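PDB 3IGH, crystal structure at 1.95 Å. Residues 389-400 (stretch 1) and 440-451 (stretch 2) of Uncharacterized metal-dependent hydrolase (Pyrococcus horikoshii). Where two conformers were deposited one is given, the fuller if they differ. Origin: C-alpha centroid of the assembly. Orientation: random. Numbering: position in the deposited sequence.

Stretch 1 (389-400) LMKVAELGFSTD
Stretch 2 (440-451) LHSYTYGSARVS

The helix of stretch 2 widens into a pi-type turn at 442-446, and the strand of stretch 1 uses the carbonyl exposed there. Phe-397 N donates to Ser-442 O at 3.2 Å, an oxygen that within its own helix receives only a weak bond, from Ser-447 N at 2.9 Å. The helix is kinked at this point, where the N of Thr-444 and of Tyr-445 has no bond to the preceding turn; Thr-444 has phi/psi of -126/-86, and its OG1 (chi1 p) bonds Leu-440 O at 2.8 Å.

Strand 395-397, with phi/psi near -115/145, crosses helix 440-450 at -117°, the axes approaching to 5.8 Å. Gly-396 lies over Ser-447, their CA atoms 3.7 Å apart, and Phe-397 over Tyr-443, CA to CA 4.8 Å. Two glycines permit this proximity. A CB on Gly-396 would lie 2.9 Å from Ser-447 CA, and one on Gly-446 2.3 Å from Leu-395 O; both would clash. Bare backbones instead make CA-H...O contacts: Gly-446 CA to Leu-395 O, 3.3 Å, and Gly-396 CA to Ser-442 O, 3.5 Å. Val-450 (chi1 t) packs alongside, its CG2 3.5 Å from Gly-396 N.

Ser-447 (chi1 m) is small enough to sit beside the strand, yet polar: its OG accepts a weak bond from Phe-397 N at 3.0 Å and lies 2.8 Å from Phe-397 O. A water donates to Leu-395 O at 3.0 Å and to Ser-442 OG at 2.6 Å, linking the backbone of one stretch to a side chain of the other.

Phe-397 (chi1 m, chi2 2°) points toward the helix and is buried. Ser-442 (chi1 m) sets its CB over one ring face, 3.6 Å from the ring centroid; a small side chain suits so close an approach. Phe-397 CB in turn lies over a face of Tyr-443, 3.9 Å from that ring's centroid, with Tyr-443 at chi1 -137° and chi2 150°. The two rings form an offset edge-to-face pair, the edge of Phe-397 toward the face of Tyr-443, centroids 5.9 Å apart and planes at 72°. Farther along, Thr-399 CG2 meets Tyr-443 OH at 3.4 Å.

Toward the more exposed side, Glu-394 (chi1 t, chi2 p) and Arg-449 (chi1, chi2 and chi3 all m) point toward each other's stretch. Arg-449 NE makes a weak, nearly linear hydrogen bond to Glu-394 OE2 at 3.5 Å, part of a salt bridge. Altogether, 583 Å² is buried between the stretches, counting both sides.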

# COMPACT_ATOMS: atom_id res chain seq x y z
N LEU A 389 14.61 -1.41 31.86
CA LEU A 389 13.52 -1.27 30.88
C LEU A 389 13.21 -2.57 30.12
O LEU A 389 12.04 -2.87 29.85
CB LEU A 389 13.82 -0.13 29.90
CG LEU A 389 13.91 1.28 30.51
CD1 LEU A 389 14.47 2.30 29.52
CD2 LEU A 389 12.54 1.73 31.04
N MET A 390 14.26 -3.34 29.82
CA MET A 390 14.14 -4.61 29.10
C MET A 390 13.30 -5.61 29.91
O MET A 390 12.65 -6.49 29.35
CB MET A 390 15.54 -5.18 28.85
CG MET A 390 15.74 -5.89 27.51
SD MET A 390 17.50 -6.20 27.15
CE MET A 390 17.99 -7.04 28.65
N LYS A 391 13.32 -5.45 31.23
CA LYS A 391 12.54 -6.28 32.15
C LYS A 391 11.04 -5.98 32.09
O LYS A 391 10.23 -6.87 32.34
CB LYS A 391 13.06 -6.08 33.58
CG LYS A 391 12.92 -7.29 34.49
CD LYS A 391 14.00 -7.29 35.57
CE LYS A 391 15.35 -7.74 35.01
NZ LYS A 391 16.49 -7.42 35.92
N VAL A 392 10.68 -4.74 31.77
CA VAL A 392 9.28 -4.32 31.80
C VAL A 392 8.63 -4.09 30.42
O VAL A 392 7.41 -3.97 30.33
CB VAL A 392 9.04 -3.10 32.75
CG1 VAL A 392 9.37 -3.48 34.20
CG2 VAL A 392 9.82 -1.87 32.30
N ALA A 393 9.44 -4.02 29.36
CA ALA A 393 8.90 -3.76 28.02
C ALA A 393 9.71 -4.41 26.91
O ALA A 393 10.89 -4.70 27.08
CB ALA A 393 8.80 -2.25 27.78
N GLU A 394 9.05 -4.63 25.77
CA GLU A 394 9.76 -4.91 24.54
C GLU A 394 10.62 -3.70 24.21
O GLU A 394 10.15 -2.56 24.23
CB GLU A 394 8.78 -5.19 23.40
CG GLU A 394 9.43 -5.83 22.20
CD GLU A 394 9.54 -7.34 22.32
OE1 GLU A 394 10.67 -7.87 22.25
OE2 GLU A 394 8.48 -7.99 22.48
N LEU A 395 11.90 -3.95 23.96
CA LEU A 395 12.87 -2.89 23.79
C LEU A 395 13.55 -3.03 22.44
O LEU A 395 14.04 -4.11 22.10
CB LEU A 395 13.90 -2.97 24.92
CG LEU A 395 14.90 -1.85 25.18
CD1 LEU A 395 14.21 -0.65 25.80
CD2 LEU A 395 15.98 -2.36 26.13
N GLY A 396 13.58 -1.95 21.66
CA GLY A 396 14.27 -1.95 20.38
C GLY A 396 15.42 -0.97 20.41
O GLY A 396 15.37 0.03 21.14
N PHE A 397 16.47 -1.25 19.64
CA PHE A 397 17.61 -0.34 19.56
C PHE A 397 17.54 0.48 18.29
O PHE A 397 17.05 0.02 17.25
CB PHE A 397 18.94 -1.11 19.59
CG PHE A 397 19.39 -1.56 20.97
CD1 PHE A 397 18.61 -1.33 22.10
CD2 PHE A 397 20.59 -2.26 21.12
CE1 PHE A 397 19.03 -1.75 23.36
CE2 PHE A 397 21.01 -2.69 22.36
CZ PHE A 397 20.22 -2.44 23.49
N SER A 398 18.08 1.69 18.37
CA SER A 398 18.09 2.59 17.25
C SER A 398 19.22 3.60 17.42
O SER A 398 19.85 3.66 18.47
CB SER A 398 16.75 3.33 17.17
OG SER A 398 16.38 3.91 18.41
N THR A 399 19.45 4.40 16.38
CA THR A 399 20.53 5.37 16.39
C THR A 399 20.02 6.80 16.36
O THR A 399 20.78 7.71 16.67
CB THR A 399 21.48 5.17 15.18
OG1 THR A 399 20.72 5.19 13.97
CG2 THR A 399 22.24 3.86 15.30
N ASP A 400 18.76 7.00 15.95
CA ASP A 400 18.24 8.33 15.63
C ASP A 400 19.13 9.00 14.59
O ASP A 400 19.29 10.22 14.59
CB ASP A 400 18.08 9.20 16.90
CG ASP A 400 17.18 10.41 16.68
OD1 ASP A 400 16.33 10.38 15.76
OD2 ASP A 400 17.35 11.40 17.42
N LEU A 440 22.12 -7.77 20.79
CA LEU A 440 21.80 -8.22 19.43
C LEU A 440 20.32 -8.57 19.28
O LEU A 440 19.73 -8.27 18.24
CB LEU A 440 22.70 -9.39 18.99
CG LEU A 440 24.19 -9.03 18.91
CD1 LEU A 440 25.02 -10.23 18.43
CD2 LEU A 440 24.47 -7.80 18.03
N HIS A 441 19.73 -9.16 20.31
CA HIS A 441 18.30 -9.41 20.34
C HIS A 441 17.49 -8.11 20.22
O HIS A 441 16.53 -8.05 19.45
CB HIS A 441 17.90 -10.16 21.62
CG HIS A 441 16.42 -10.30 21.80
ND1 HIS A 441 15.68 -11.29 21.19
CD2 HIS A 441 15.54 -9.58 22.54
CE1 HIS A 441 14.41 -11.18 21.55
NE2 HIS A 441 14.30 -10.14 22.36
N SER A 442 17.89 -7.08 20.97
CA SER A 442 17.20 -5.79 20.97
C SER A 442 17.31 -5.09 19.63
O SER A 442 16.37 -4.42 19.19
CB SER A 442 17.72 -4.89 22.09
OG SER A 442 17.45 -5.45 23.36
N TYR A 443 18.44 -5.29 18.95
CA TYR A 443 18.73 -4.66 17.68
C TYR A 443 18.20 -5.45 16.47
O TYR A 443 18.40 -5.07 15.31
CB TYR A 443 20.24 -4.48 17.55
CG TYR A 443 20.70 -3.15 16.99
CD1 TYR A 443 21.92 -2.62 17.38
CD2 TYR A 443 19.93 -2.43 16.07
CE1 TYR A 443 22.37 -1.41 16.88
CE2 TYR A 443 20.37 -1.21 15.56
CZ TYR A 443 21.60 -0.70 15.97
OH TYR A 443 22.07 0.51 15.48
N THR A 444 17.54 -6.58 16.72
CA THR A 444 16.97 -7.37 15.64
C THR A 444 15.49 -7.61 15.90
O THR A 444 14.63 -6.83 15.44
CB THR A 444 17.76 -8.70 15.41
OG1 THR A 444 17.81 -9.45 16.63
CG2 THR A 444 19.19 -8.43 14.93
N TYR A 445 15.17 -8.65 16.67
CA TYR A 445 13.78 -8.97 16.99
C TYR A 445 13.12 -7.90 17.87
O TYR A 445 11.94 -7.61 17.68
CB TYR A 445 13.68 -10.35 17.64
CG TYR A 445 12.27 -10.86 17.89
CD1 TYR A 445 11.45 -11.26 16.84
CD2 TYR A 445 11.79 -10.98 19.20
CE1 TYR A 445 10.16 -11.74 17.08
CE2 TYR A 445 10.51 -11.46 19.45
CZ TYR A 445 9.70 -11.85 18.40
OH TYR A 445 8.44 -12.32 18.65
N GLY A 446 13.88 -7.32 18.79
CA GLY A 446 13.37 -6.28 19.68
C GLY A 446 12.87 -5.08 18.88
O GLY A 446 11.72 -4.67 19.03
N SER A 447 13.72 -4.59 17.99
CA SER A 447 13.37 -3.48 17.09
C SER A 447 12.19 -3.78 16.16
O SER A 447 11.33 -2.92 15.93
CB SER A 447 14.58 -3.11 16.26
OG SER A 447 15.44 -2.25 16.98
N ALA A 448 12.14 -5.00 15.64
CA ALA A 448 11.02 -5.42 14.79
C ALA A 448 9.69 -5.42 15.55
O ALA A 448 8.69 -4.90 15.06
CB ALA A 448 11.30 -6.79 14.22
N ARG A 449 9.69 -6.01 16.74
CA ARG A 449 8.50 -6.04 17.57
C ARG A 449 8.03 -4.64 17.95
O ARG A 449 6.83 -4.36 17.90
CB ARG A 449 8.73 -6.88 18.83
CG ARG A 449 8.82 -8.38 18.55
CD ARG A 449 7.43 -8.99 18.39
NE ARG A 449 6.82 -9.20 19.70
CZ ARG A 449 5.60 -9.69 19.90
NH1 ARG A 449 4.83 -10.02 18.87
NH2 ARG A 449 5.15 -9.83 21.14
N VAL A 450 8.98 -3.78 18.32
CA VAL A 450 8.68 -2.37 18.65
C VAL A 450 8.03 -1.64 17.44
O VAL A 450 7.15 -0.77 17.61
CB VAL A 450 9.97 -1.66 19.19
CG1 VAL A 450 9.84 -0.14 19.22
CG2 VAL A 450 10.29 -2.19 20.59
N SER A 451 8.43 -2.04 16.24
CA SER A 451 7.94 -1.45 14.99
C SER A 451 6.74 -2.20 14.42
O SER A 451 6.30 -1.92 13.30
CB SER A 451 9.06 -1.45 13.95
OG SER A 451 10.23 -0.82 14.45
O HOH W 1 15.01 -6.31 23.81